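Long-range contacts in penicillin-binding protein 2B (Streptococcus pneumoniae, PDB 2WAD), which forms peptide cross-links between adjacent glycan strands of cell-wall peptidoglycan, as part of the machinery that builds the peripheral wall, and is a target of penicillin: residues Val591-Ser596 with Thr609-Gly614; Gln277-Val282 with Glu301-Lys306; Glu227-Ser232 with Phe316-Asp321; Gly454-Thr459 with Ser469-Ala474. One frame throughout, in Å; residues are numbered along the deposited sequence.

Contact 1. Residues Val591-Ser596 with Thr609-Gly614; sequences VSHGTS and TVSISG. Unlike the reference sequence in segment 591-596: Ser592 (reference Ala). Unlike the reference sequence in segment 609-614: Thr609 (reference Leu).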
loop_
_atom_site.group_PDB
_atom_site.type_symbol
_atom_site.label_atom_id
_atom_site.label_comp_id
_atom_site.label_asym_id
_atom_site.label_seq_id
_atom_site.Cartn_x
_atom_site.Cartn_y
_atom_site.Cartn_z
ATOM N N VAL A 591 7.135 22.242 -24.186
ATOM C CA VAL A 591 5.718 21.959 -24.002
ATOM C C VAL A 591 5.116 23.093 -23.169
ATOM O O VAL A 591 3.953 23.462 -23.359
ATOM C CB VAL A 591 5.520 20.635 -23.209
ATOM C CG1 VAL A 591 4.124 20.549 -22.601
ATOM C CG2 VAL A 591 5.797 19.422 -24.096
ATOM N N SER A 592 5.902 23.624 -22.233
ATOM C CA SER A 592 5.387 24.619 -21.296
ATOM C C SER A 592 5.871 26.046 -21.573
ATOM O O SER A 592 5.368 26.971 -20.954
ATOM C CB SER A 592 5.712 24.262 -19.850
ATOM O OG SER A 592 7.111 24.115 -19.681
ATOM N N HIS A 593 6.831 26.221 -22.482
ATOM C CA HIS A 593 7.438 27.530 -22.736
ATOM C C HIS A 593 7.370 27.933 -24.202
ATOM O O HIS A 593 7.781 29.040 -24.554
ATOM C CB HIS A 593 8.890 27.613 -22.238
ATOM C CG HIS A 593 9.026 27.518 -20.743
ATOM N ND1 HIS A 593 8.947 26.323 -20.053
ATOM C CD2 HIS A 593 9.255 28.470 -19.810
ATOM C CE1 HIS A 593 9.105 26.549 -18.762
ATOM N NE2 HIS A 593 9.281 27.845 -18.586
ATOM N N GLY A 594 6.862 27.043 -25.055
ATOM C CA GLY A 594 6.860 27.279 -26.500
ATOM C C GLY A 594 5.936 28.387 -26.989
ATOM O O GLY A 594 5.028 28.817 -26.286
ATOM N N THR A 595 6.139 28.828 -28.225
ATOM C CA THR A 595 5.335 29.926 -28.765
ATOM C C THR A 595 4.701 29.594 -30.108
ATOM O O THR A 595 4.363 30.494 -30.878
ATOM C CB THR A 595 6.176 31.189 -28.944
ATOM O OG1 THR A 595 7.267 30.893 -29.826
ATOM C CG2 THR A 595 6.724 31.675 -27.582
ATOM N N SER A 596 4.513 28.304 -30.372
ATOM C CA SER A 596 3.873 27.858 -31.609
ATOM C C SER A 596 2.356 27.756 -31.398
ATOM O O SER A 596 1.875 27.524 -30.286
ATOM C CB SER A 596 4.484 26.515 -32.036
ATOM O OG SER A 596 3.700 25.814 -32.994
ATOM N N THR A 609 5.221 29.611 -10.142
ATOM C CA THR A 609 6.167 30.315 -9.267
ATOM C C THR A 609 7.603 29.790 -9.385
ATOM O O THR A 609 8.537 30.411 -8.879
ATOM C CB THR A 609 5.713 30.341 -7.780
ATOM O OG1 THR A 609 5.734 29.017 -7.222
ATOM C CG2 THR A 609 4.318 30.895 -7.649
ATOM N N VAL A 610 7.767 28.640 -10.041
ATOM C CA VAL A 610 9.068 28.132 -10.478
ATOM C C VAL A 610 8.900 27.650 -11.912
ATOM O O VAL A 610 7.775 27.404 -12.355
ATOM C CB VAL A 610 9.561 26.901 -9.647
ATOM C CG1 VAL A 610 10.084 27.328 -8.278
ATOM C CG2 VAL A 610 8.471 25.838 -9.544
ATOM N N SER A 611 10.017 27.518 -12.621
ATOM C CA SER A 611 10.024 26.989 -13.975
ATOM C C SER A 611 9.605 25.514 -13.981
ATOM O O SER A 611 10.213 24.688 -13.309
ATOM C CB SER A 611 11.420 27.135 -14.572
ATOM O OG SER A 611 11.471 26.531 -15.856
ATOM N N ILE A 612 8.569 25.208 -14.753
ATOM C CA ILE A 612 7.943 23.899 -14.834
ATOM C C ILE A 612 8.145 23.313 -16.234
ATOM O O ILE A 612 7.959 24.014 -17.243
ATOM C CB ILE A 612 6.422 24.014 -14.550
ATOM C CG1 ILE A 612 6.209 24.500 -13.113
ATOM C CG2 ILE A 612 5.749 22.665 -14.763
ATOM C CD1 ILE A 612 4.799 24.597 -12.683
ATOM N N SER A 613 8.551 22.043 -16.277
ATOM C CA SER A 613 8.629 21.263 -17.513
ATOM C C SER A 613 7.622 20.112 -17.417
ATOM O O SER A 613 7.341 19.609 -16.327
ATOM C CB SER A 613 10.045 20.718 -17.684
ATOM O OG SER A 613 10.998 21.769 -17.740
ATOM N N GLY A 614 7.034 19.698 -18.528
ATOM C CA GLY A 614 6.032 18.655 -18.421
ATOM C C GLY A 614 5.541 18.143 -19.758
ATOM O O GLY A 614 6.137 18.435 -20.803
#
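Ser592 OG donates a 2.6 Å hydrogen bond to Ile612 O, tying the end of helix 578-593 to the residue just before strand 613-616, an edge strand of the six-stranded antiparallel sheet of the transpeptidase domain. This strand carries Lys615 in what looks like the K(T/S)G motif of penicillin-binding proteins, and the side chain of Val591 is about 9 Å from that of Ser386, assigned as the acylated serine. With OG between the backbone N and the carbonyl carbon (chi1 57°), the hydroxyl is directed to Ile612 O, which it meets at a C=O...OG angle of 147°, tilted 19° from the carbonyl plane. Tyr589 O also lies within bonding reach, so two carbonyls compete for the single proton. His593 ND1 bonds chiefly to Tyr589 O and only weakly to Ser592 OG, at 2.9 Å. A small hydroxyl suits this buried place, where the carbonyls of Tyr589 and Ile612 converge.

One residue back in the helix, Val591 sets its branched end around Gly614 O of the strand: CB lies 3.3 Å from that oxygen, and both methyls are nearly as close. Ile612 gives only its backbone here, its side chain leading away to Ile670 of helix 661-676. Ser611 OG, bonded to Thr640, stays oblique to the imidazole of His593. That ring turns its edge to Ile612 O, with CE1 3.2 Å away.

Contact 2. Residues Gln277-Val282 with Glu301-Lys306; sequences QGKRPV and EGSKGK. Unlike the reference sequence in segment 277-282: Pro281 (reference Ser). Unlike the reference sequence in segment 301-306: Lys306 (reference Asn).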
loop_
_atom_site.group_PDB
_atom_site.type_symbol
_atom_site.label_atom_id
_atom_site.label_comp_id
_atom_site.label_asym_id
_atom_site.label_seq_id
_atom_site.Cartn_x
_atom_site.Cartn_y
_atom_site.Cartn_z
ATOM N N GLN A 277 6.843 -4.138 15.588
ATOM C CA GLN A 277 6.585 -5.147 16.629
ATOM C C GLN A 277 7.435 -4.967 17.883
ATOM O O GLN A 277 8.656 -4.919 17.810
ATOM C CB GLN A 277 6.770 -6.570 16.092
ATOM C CG GLN A 277 6.390 -7.687 17.079
ATOM C CD GLN A 277 4.902 -7.709 17.359
ATOM O OE1 GLN A 277 4.090 -7.692 16.430
ATOM N NE2 GLN A 277 4.533 -7.709 18.633
ATOM N N GLY A 278 6.794 -4.874 19.043
ATOM C CA GLY A 278 7.532 -4.680 20.279
ATOM C C GLY A 278 8.556 -5.780 20.487
ATOM O O GLY A 278 8.336 -6.929 20.108
ATOM N N LYS A 279 9.692 -5.423 21.075
ATOM C CA LYS A 279 10.669 -6.424 21.485
ATOM C C LYS A 279 10.167 -7.082 22.769
ATOM O O LYS A 279 9.814 -6.406 23.732
ATOM C CB LYS A 279 12.041 -5.784 21.706
ATOM C CG LYS A 279 13.133 -6.762 22.112
ATOM C CD LYS A 279 14.272 -6.049 22.836
ATOM C CE LYS A 279 15.207 -7.036 23.532
ATOM N NZ LYS A 279 14.611 -7.607 24.781
ATOM N N ARG A 280 10.127 -8.407 22.781
ATOM C CA ARG A 280 9.448 -9.127 23.860
ATOM C C ARG A 280 10.263 -9.325 25.135
ATOM O O ARG A 280 11.466 -9.575 25.056
ATOM C CB ARG A 280 9.023 -10.495 23.339
ATOM C CG ARG A 280 8.390 -10.441 21.970
ATOM C CD ARG A 280 7.742 -11.770 21.675
ATOM N NE ARG A 280 7.083 -11.776 20.375
ATOM C CZ ARG A 280 6.193 -12.687 19.995
ATOM N NH1 ARG A 280 5.852 -13.677 20.819
ATOM N NH2 ARG A 280 5.656 -12.603 18.783
ATOM N N PRO A 281 9.620 -9.215 26.316
ATOM C CA PRO A 281 10.316 -9.762 27.484
ATOM C C PRO A 281 10.388 -11.294 27.428
ATOM O O PRO A 281 9.439 -11.955 26.992
ATOM C CB PRO A 281 9.472 -9.291 28.681
ATOM C CG PRO A 281 8.694 -8.130 28.190
ATOM C CD PRO A 281 8.467 -8.376 26.702
ATOM N N VAL A 282 11.522 -11.844 27.855
ATOM C CA VAL A 282 11.745 -13.289 27.897
ATOM C C VAL A 282 12.254 -13.676 29.286
ATOM O O VAL A 282 13.118 -13.010 29.860
ATOM C CB VAL A 282 12.784 -13.749 26.846
ATOM C CG1 VAL A 282 13.292 -15.147 27.166
ATOM C CG2 VAL A 282 12.219 -13.706 25.422
ATOM N N GLU A 301 14.639 -8.104 28.795
ATOM C CA GLU A 301 13.551 -7.196 29.106
ATOM C C GLU A 301 13.004 -6.589 27.819
ATOM O O GLU A 301 13.725 -6.418 26.835
ATOM C CB GLU A 301 13.991 -6.136 30.108
ATOM C CG GLU A 301 14.408 -6.755 31.435
ATOM C CD GLU A 301 14.916 -5.717 32.403
ATOM O OE1 GLU A 301 14.861 -4.522 32.040
ATOM O OE2 GLU A 301 15.359 -6.094 33.510
ATOM N N GLY A 302 11.708 -6.306 27.833
ATOM C CA GLY A 302 11.027 -5.911 26.620
ATOM C C GLY A 302 11.037 -4.410 26.459
ATOM O O GLY A 302 11.312 -3.677 27.413
ATOM N N SER A 303 10.711 -3.982 25.242
ATOM C CA SER A 303 10.578 -2.574 24.899
ATOM C C SER A 303 9.537 -2.369 23.800
ATOM O O SER A 303 9.321 -3.242 22.951
ATOM C CB SER A 303 11.921 -2.005 24.433
ATOM O OG SER A 303 12.484 -2.807 23.407
ATOM N N LYS A 304 8.901 -1.203 23.856
ATOM C CA LYS A 304 8.065 -0.683 22.792
ATOM C C LYS A 304 8.751 -0.832 21.430
ATOM O O LYS A 304 9.951 -0.581 21.289
ATOM C CB LYS A 304 7.744 0.790 23.083
ATOM C CG LYS A 304 6.845 1.469 22.059
ATOM C CD LYS A 304 6.313 2.784 22.613
ATOM C CE LYS A 304 5.439 3.496 21.590
ATOM N NZ LYS A 304 4.388 4.306 22.248
ATOM N N GLY A 305 7.993 -1.274 20.435
ATOM C CA GLY A 305 8.500 -1.267 19.068
ATOM C C GLY A 305 9.029 0.094 18.646
ATOM O O GLY A 305 8.812 1.097 19.344
ATOM N N LYS A 306 9.748 0.122 17.523
ATOM C CA LYS A 306 10.296 1.377 17.027
ATOM C C LYS A 306 9.227 2.067 16.197
ATOM O O LYS A 306 8.186 1.470 15.906
ATOM C CB LYS A 306 11.587 1.190 16.221
ATOM C CG LYS A 306 12.762 0.536 16.983
ATOM C CD LYS A 306 12.853 1.017 18.428
ATOM C CE LYS A 306 13.844 0.215 19.256
ATOM N NZ LYS A 306 13.780 0.575 20.711
#
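Lys279 and Ser303 pair through their backbones as a single antiparallel bridge of the hydrogen-bonded kind, the two segments running almost exactly opposite ways. The better bond is Ser303 N to Lys279 O, 3.0 Å with an N-H...O angle of 156°. Its return, Lys279 N to Ser303 O at 2.9 Å, is weak because the angle falls to 128°. Lys279 O has a second donor in Ser58 OG.

The lysine side chain adds a third link. It runs out extended and then bends at its last torsion (chi4 -75°), which brings NZ to Glu301 O at 2.5 Å, a short bond whose exact length deserves caution; the ammonium stands above the carbonyl plane. On the way, Lys279 CB passes 3.5 Å from Ser303 OG. A long flexible chain suits this surface position, since it can reach back to Glu301, two residues before Ser303.

Glycines let the two backbones close up on either side of the bridge. Gly302 has no side chain, so its CA can rest 3.2 Å from Lys279 O and beside the Pro281 ring. Pro281 has no N-H to offer and meets Gly302 N with CG at 3.5 Å, while its backbone bonds to Thr56. Beyond the bridge, Gly278 CA approaches Gly305 N at 3.4 Å. The charges of Arg280 and Lys304 are met by Asp261 and Glu62, with Gly557 O also bonding Lys304. Helix 273-276 leads in, strands 282-287 and 293-298 separate the segments in sequence, strand 307-310 follows, and Arg280 and Val282 rest on strand 51-55.

Contact 3. Residues Glu227-Ser232 with Phe316-Asp321; sequences ETSLSS and FQDSVD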
loop_
_atom_site.group_PDB
_atom_site.type_symbol
_atom_site.label_atom_id
_atom_site.label_comp_id
_atom_site.label_asym_id
_atom_site.label_seq_id
_atom_site.Cartn_x
_atom_site.Cartn_y
_atom_site.Cartn_z
ATOM N N GLU A 227 -8.351 9.867 12.956
ATOM C CA GLU A 227 -8.971 10.444 11.766
ATOM C C GLU A 227 -8.031 11.423 11.060
ATOM O O GLU A 227 -7.793 12.531 11.527
ATOM C CB GLU A 227 -10.315 11.084 12.115
ATOM C CG GLU A 227 -11.339 10.062 12.606
ATOM C CD GLU A 227 -12.781 10.528 12.441
ATOM O OE1 GLU A 227 -13.026 11.752 12.519
ATOM O OE2 GLU A 227 -13.662 9.662 12.233
ATOM N N THR A 228 -7.447 10.994 9.950
ATOM C CA THR A 228 -6.554 11.859 9.185
ATOM C C THR A 228 -6.637 11.408 7.743
ATOM O O THR A 228 -7.202 10.350 7.454
ATOM C CB THR A 228 -5.082 11.802 9.693
ATOM O OG1 THR A 228 -4.450 10.611 9.222
ATOM C CG2 THR A 228 -5.022 11.837 11.214
ATOM N N SER A 229 -6.070 12.218 6.854
ATOM C CA SER A 229 -6.142 11.987 5.421
ATOM C C SER A 229 -5.196 10.876 4.998
ATOM O O SER A 229 -5.292 10.392 3.876
ATOM C CB SER A 229 -5.765 13.267 4.685
ATOM O OG SER A 229 -4.471 13.701 5.082
ATOM N N LEU A 230 -4.322 10.459 5.910
ATOM C CA LEU A 230 -3.434 9.306 5.727
ATOM C C LEU A 230 -3.881 8.021 6.412
ATOM O O LEU A 230 -3.107 7.055 6.450
ATOM C CB LEU A 230 -2.010 9.639 6.191
ATOM C CG LEU A 230 -1.315 10.741 5.389
ATOM C CD1 LEU A 230 0.015 11.099 5.992
ATOM C CD2 LEU A 230 -1.160 10.324 3.931
ATOM N N SER A 231 -5.112 7.988 6.924
ATOM C CA SER A 231 -5.620 6.794 7.609
ATOM C C SER A 231 -5.742 5.561 6.715
ATOM O O SER A 231 -5.387 4.465 7.131
ATOM C CB SER A 231 -6.921 7.062 8.384
ATOM O OG SER A 231 -8.003 7.291 7.497
ATOM N N SER A 232 -6.216 5.721 5.485
ATOM C CA SER A 232 -6.354 4.571 4.584
ATOM C C SER A 232 -5.026 3.849 4.320
ATOM O O SER A 232 -5.005 2.644 4.059
ATOM C CB SER A 232 -6.962 5.023 3.252
ATOM O OG SER A 232 -6.270 6.161 2.732
ATOM N N PHE A 316 0.363 19.263 3.613
ATOM C CA PHE A 316 0.505 19.133 2.162
ATOM C C PHE A 316 -0.547 18.183 1.574
ATOM O O PHE A 316 -1.284 18.520 0.638
ATOM C CB PHE A 316 1.933 18.764 1.727
ATOM C CG PHE A 316 2.123 18.828 0.250
ATOM C CD1 PHE A 316 1.958 20.027 -0.429
ATOM C CD2 PHE A 316 2.398 17.685 -0.479
ATOM C CE1 PHE A 316 2.084 20.087 -1.813
ATOM C CE2 PHE A 316 2.534 17.729 -1.858
ATOM C CZ PHE A 316 2.375 18.924 -2.526
ATOM N N GLN A 317 -0.652 17.003 2.163
ATOM C CA GLN A 317 -1.615 16.022 1.683
ATOM C C GLN A 317 -3.047 16.561 1.721
ATOM O O GLN A 317 -3.822 16.294 0.807
ATOM C CB GLN A 317 -1.470 14.687 2.431
ATOM C CG GLN A 317 -2.563 13.652 2.109
ATOM C CD GLN A 317 -2.205 12.698 0.975
ATOM O OE1 GLN A 317 -1.116 12.772 0.407
ATOM N NE2 GLN A 317 -3.097 11.759 0.680
ATOM N N ASP A 318 -3.391 17.324 2.762
ATOM C CA ASP A 318 -4.717 17.910 2.915
ATOM C C ASP A 318 -4.979 18.904 1.789
ATOM O O ASP A 318 -6.087 18.980 1.248
ATOM C CB ASP A 318 -4.858 18.660 4.252
ATOM C CG ASP A 318 -4.957 17.732 5.452
ATOM O OD1 ASP A 318 -5.153 16.510 5.287
ATOM O OD2 ASP A 318 -4.863 18.243 6.580
ATOM N N SER A 319 -3.965 19.688 1.461
ATOM C CA SER A 319 -4.172 20.745 0.483
ATOM C C SER A 319 -4.239 20.177 -0.943
ATOM O O SER A 319 -5.036 20.622 -1.766
ATOM C CB SER A 319 -3.202 21.919 0.705
ATOM O OG SER A 319 -1.911 21.622 0.240
ATOM N N VAL A 320 -3.492 19.118 -1.223
ATOM C CA VAL A 320 -3.733 18.380 -2.476
ATOM C C VAL A 320 -5.146 17.757 -2.582
ATOM O O VAL A 320 -5.817 17.899 -3.600
ATOM C CB VAL A 320 -2.613 17.356 -2.756
ATOM C CG1 VAL A 320 -2.867 16.611 -4.061
ATOM C CG2 VAL A 320 -1.293 18.085 -2.807
ATOM N N ASP A 321 -5.605 17.066 -1.539
ATOM C CA ASP A 321 -6.978 16.550 -1.485
ATOM C C ASP A 321 -8.018 17.643 -1.809
ATOM O O ASP A 321 -8.952 17.423 -2.574
ATOM C CB ASP A 321 -7.254 15.973 -0.080
ATOM C CG ASP A 321 -6.478 14.681 0.220
ATOM O OD1 ASP A 321 -6.509 14.242 1.379
ATOM O OD2 ASP A 321 -5.850 14.048 -0.662
HETATM O O HOH W 1 -6.297 11.605 1.850
#
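A type I beta turn from Thr228 to Ser231 places its two corner residues, Ser229 and Leu230, against one side of helix 314-334, with the CA atoms of Ser229 and Asp318 6.6 Å apart. This helix opens the transpeptidase domain and lies beside strand 355-363 of its central sheet, so the turn joins the part of the chain assigned to the dimerisation domain to that domain. Ser229 OG donates to Asp318 OD1 at 2.9 Å, nearly in line with the carboxylate C-O bond. A short polar side chain fits here, because Ser229 CB must also pass Asp321 OD1 at 3.5 Å.

Leu230 takes the apolar share: its CD2 methyl lies 3.9 Å from Gln317 CD, the two side chains passing at a slant. Gln317 bends at chi2 (92°), turning CD off the line of its chain, and NE2 bonds chiefly to Met358 O of strand 355-363. Asp321 is similarly shared, its OD2 bonding to Ser359. Between turn and helix a water bridges Ser229 O, at 2.6 Å, and Asp321 OD1, at 2.7 Å; Gln317 NE2 reaches the same water only weakly, at 3.4 Å.

Contact 4. Residues Gly454-Thr459 with Ser469-Ala474; sequences GIMGQT and SNLESA. Unlike the reference sequence in segment 454-459: Ile455 (reference Leu).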
loop_
_atom_site.group_PDB
_atom_site.type_symbol
_atom_site.label_atom_id
_atom_site.label_comp_id
_atom_site.label_asym_id
_atom_site.label_seq_id
_atom_site.Cartn_x
_atom_site.Cartn_y
_atom_site.Cartn_z
ATOM N N GLY A 454 9.332 1.462 -36.896
ATOM C CA GLY A 454 10.764 1.259 -37.041
ATOM C C GLY A 454 11.360 0.255 -36.065
ATOM O O GLY A 454 12.373 -0.379 -36.352
ATOM N N ILE A 455 10.764 0.118 -34.886
ATOM C CA ILE A 455 11.163 -0.950 -33.975
ATOM C C ILE A 455 10.777 -2.312 -34.566
ATOM O O ILE A 455 11.376 -3.341 -34.254
ATOM C CB ILE A 455 10.504 -0.743 -32.605
ATOM C CG1 ILE A 455 10.978 0.590 -31.992
ATOM C CG2 ILE A 455 10.825 -1.891 -31.664
ATOM C CD1 ILE A 455 10.171 1.006 -30.760
ATOM N N MET A 456 9.765 -2.307 -35.425
ATOM C CA MET A 456 9.298 -3.522 -36.071
ATOM C C MET A 456 10.108 -3.784 -37.355
ATOM O O MET A 456 9.735 -4.618 -38.176
ATOM C CB MET A 456 7.819 -3.316 -36.404
ATOM C CG MET A 456 6.953 -4.530 -36.384
ATOM S SD MET A 456 5.194 -4.085 -36.374
ATOM C CE MET A 456 4.595 -5.544 -37.189
ATOM N N GLY A 457 11.192 -3.034 -37.547
ATOM C CA GLY A 457 12.084 -3.183 -38.698
ATOM C C GLY A 457 11.615 -2.593 -40.019
ATOM O O GLY A 457 12.128 -2.958 -41.080
ATOM N N GLN A 458 10.658 -1.668 -39.990
ATOM C CA GLN A 458 10.100 -1.158 -41.246
ATOM C C GLN A 458 10.134 0.366 -41.374
ATOM O O GLN A 458 10.239 1.087 -40.386
ATOM C CB GLN A 458 8.695 -1.727 -41.467
ATOM C CG GLN A 458 8.700 -3.247 -41.701
ATOM C CD GLN A 458 7.320 -3.859 -41.850
ATOM O OE1 GLN A 458 6.317 -3.256 -41.485
ATOM N NE2 GLN A 458 7.263 -5.068 -42.388
ATOM N N THR A 459 10.042 0.860 -42.601
ATOM C CA THR A 459 10.080 2.295 -42.870
ATOM C C THR A 459 8.736 2.711 -43.449
ATOM O O THR A 459 8.225 2.018 -44.330
ATOM C CB THR A 459 11.215 2.604 -43.862
ATOM O OG1 THR A 459 12.456 2.246 -43.247
ATOM C CG2 THR A 459 11.284 4.071 -44.222
ATOM N N SER A 469 5.668 -10.391 -38.958
ATOM C CA SER A 469 6.608 -11.387 -38.447
ATOM C C SER A 469 7.356 -10.865 -37.217
ATOM O O SER A 469 7.718 -11.633 -36.331
ATOM C CB SER A 469 7.607 -11.833 -39.528
ATOM O OG SER A 469 8.216 -10.718 -40.162
ATOM N N ASN A 470 7.603 -9.559 -37.173
ATOM C CA ASN A 470 8.310 -8.956 -36.044
ATOM C C ASN A 470 7.429 -8.272 -34.989
ATOM O O ASN A 470 7.925 -7.458 -34.215
ATOM C CB ASN A 470 9.329 -7.944 -36.555
ATOM C CG ASN A 470 10.550 -8.604 -37.145
ATOM O OD1 ASN A 470 10.976 -9.663 -36.685
ATOM N ND2 ASN A 470 11.128 -7.976 -38.164
ATOM N N LEU A 471 6.143 -8.602 -34.955
ATOM C CA LEU A 471 5.190 -7.979 -34.047
ATOM C C LEU A 471 5.443 -8.299 -32.570
ATOM O O LEU A 471 5.492 -7.401 -31.724
ATOM C CB LEU A 471 3.775 -8.379 -34.456
ATOM C CG LEU A 471 2.610 -7.915 -33.595
ATOM C CD1 LEU A 471 2.639 -6.382 -33.453
ATOM C CD2 LEU A 471 1.299 -8.430 -34.210
ATOM N N GLU A 472 5.619 -9.572 -32.238
ATOM C CA GLU A 472 5.848 -9.920 -30.839
ATOM C C GLU A 472 7.141 -9.352 -30.313
ATOM O O GLU A 472 7.213 -8.878 -29.170
ATOM C CB GLU A 472 5.837 -11.432 -30.635
ATOM C CG GLU A 472 4.440 -12.005 -30.819
ATOM C CD GLU A 472 4.343 -13.435 -30.336
ATOM O OE1 GLU A 472 3.269 -14.028 -30.529
ATOM O OE2 GLU A 472 5.328 -13.947 -29.756
ATOM N N SER A 473 8.157 -9.444 -31.166
ATOM C CA SER A 473 9.482 -8.918 -30.873
ATOM C C SER A 473 9.386 -7.407 -30.594
ATOM O O SER A 473 9.899 -6.913 -29.580
ATOM C CB SER A 473 10.351 -9.213 -32.096
ATOM O OG SER A 473 11.530 -8.445 -32.129
ATOM N N ALA A 474 8.693 -6.703 -31.486
ATOM C CA ALA A 474 8.494 -5.261 -31.410
ATOM C C ALA A 474 7.720 -4.798 -30.169
ATOM O O ALA A 474 8.197 -3.937 -29.437
ATOM C CB ALA A 474 7.843 -4.755 -32.666
HETATM O O HOH W 2 11.430 -6.062 -33.866
#
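The carboxamide of Asn470, a flat group at this contact, comes to Met456 by its nitrogen: ND2 lies 3.6 Å from Met456 O, a close approach but not a hydrogen bond. Asn470 CG is farther from that oxygen. The side chain of Phe512, from helix 509-515, touches Met456, Leu471 and Ala474 together, so that one aromatic residue spans both segments; Phe509 also touches Met456.

Helix 445-455 ends here in a Schellman motif. Gly457 is its C-prime residue, with a positive phi of 78° that glycine adopts easily, and its N makes a weak bond to Gly454 O, while Gln458 N reaches back to a carbonyl further up the helix. Facing this end, Asn470 occupies the N-cap position of helix 471-484, though its side chain makes no capping bond.

Met456 carries most of the contact. Its CG sits off the usual staggered positions (chi1 -149°), and beyond CG the chain is extended. CG touches Ala474 CB at 3.8 Å, and the terminal CE reaches Leu471 CB at 4.0 Å, where the two chains run alongside one another in the same direction. An unbranched, pliable methionine suits a reach from Ala474 to Leu471, while alanine, whose side chain ends at CB, lets helix 471-484 come near: the CA atoms of Met456 and Ala474 are 5.0 Å apart. Ile455 adds a looser touch, CG2 to Ala474 CB at 4.3 Å. A water joins the two helix ends, donating to Ile455 O at 2.7 Å and bonded to Ser473 OG at 3.0 Å.

In the fold
From the N terminus the first loop to open is that of contact 3, at Glu227, and it closes at helix 314-334. Nested inside it is contact 2, which closes the smaller loop holding strands 282-287 and 293-298, with the zinc-binding Asp288, His290 and Asp292 between them. Contacts 4 and 1 then follow in series within the transpeptidase domain, each closing a short loop without helix or strand: contact 4 joins helices 445-455 and 471-484, contact 1 joins helix 578-593 to strand 613-616. Contact 3 links the dimerisation-domain part of the chain to the transpeptidase domain, its nearest atoms about 11 Å from contact 1. Contact 2 lies across the chain's centre from contacts 1 and 4.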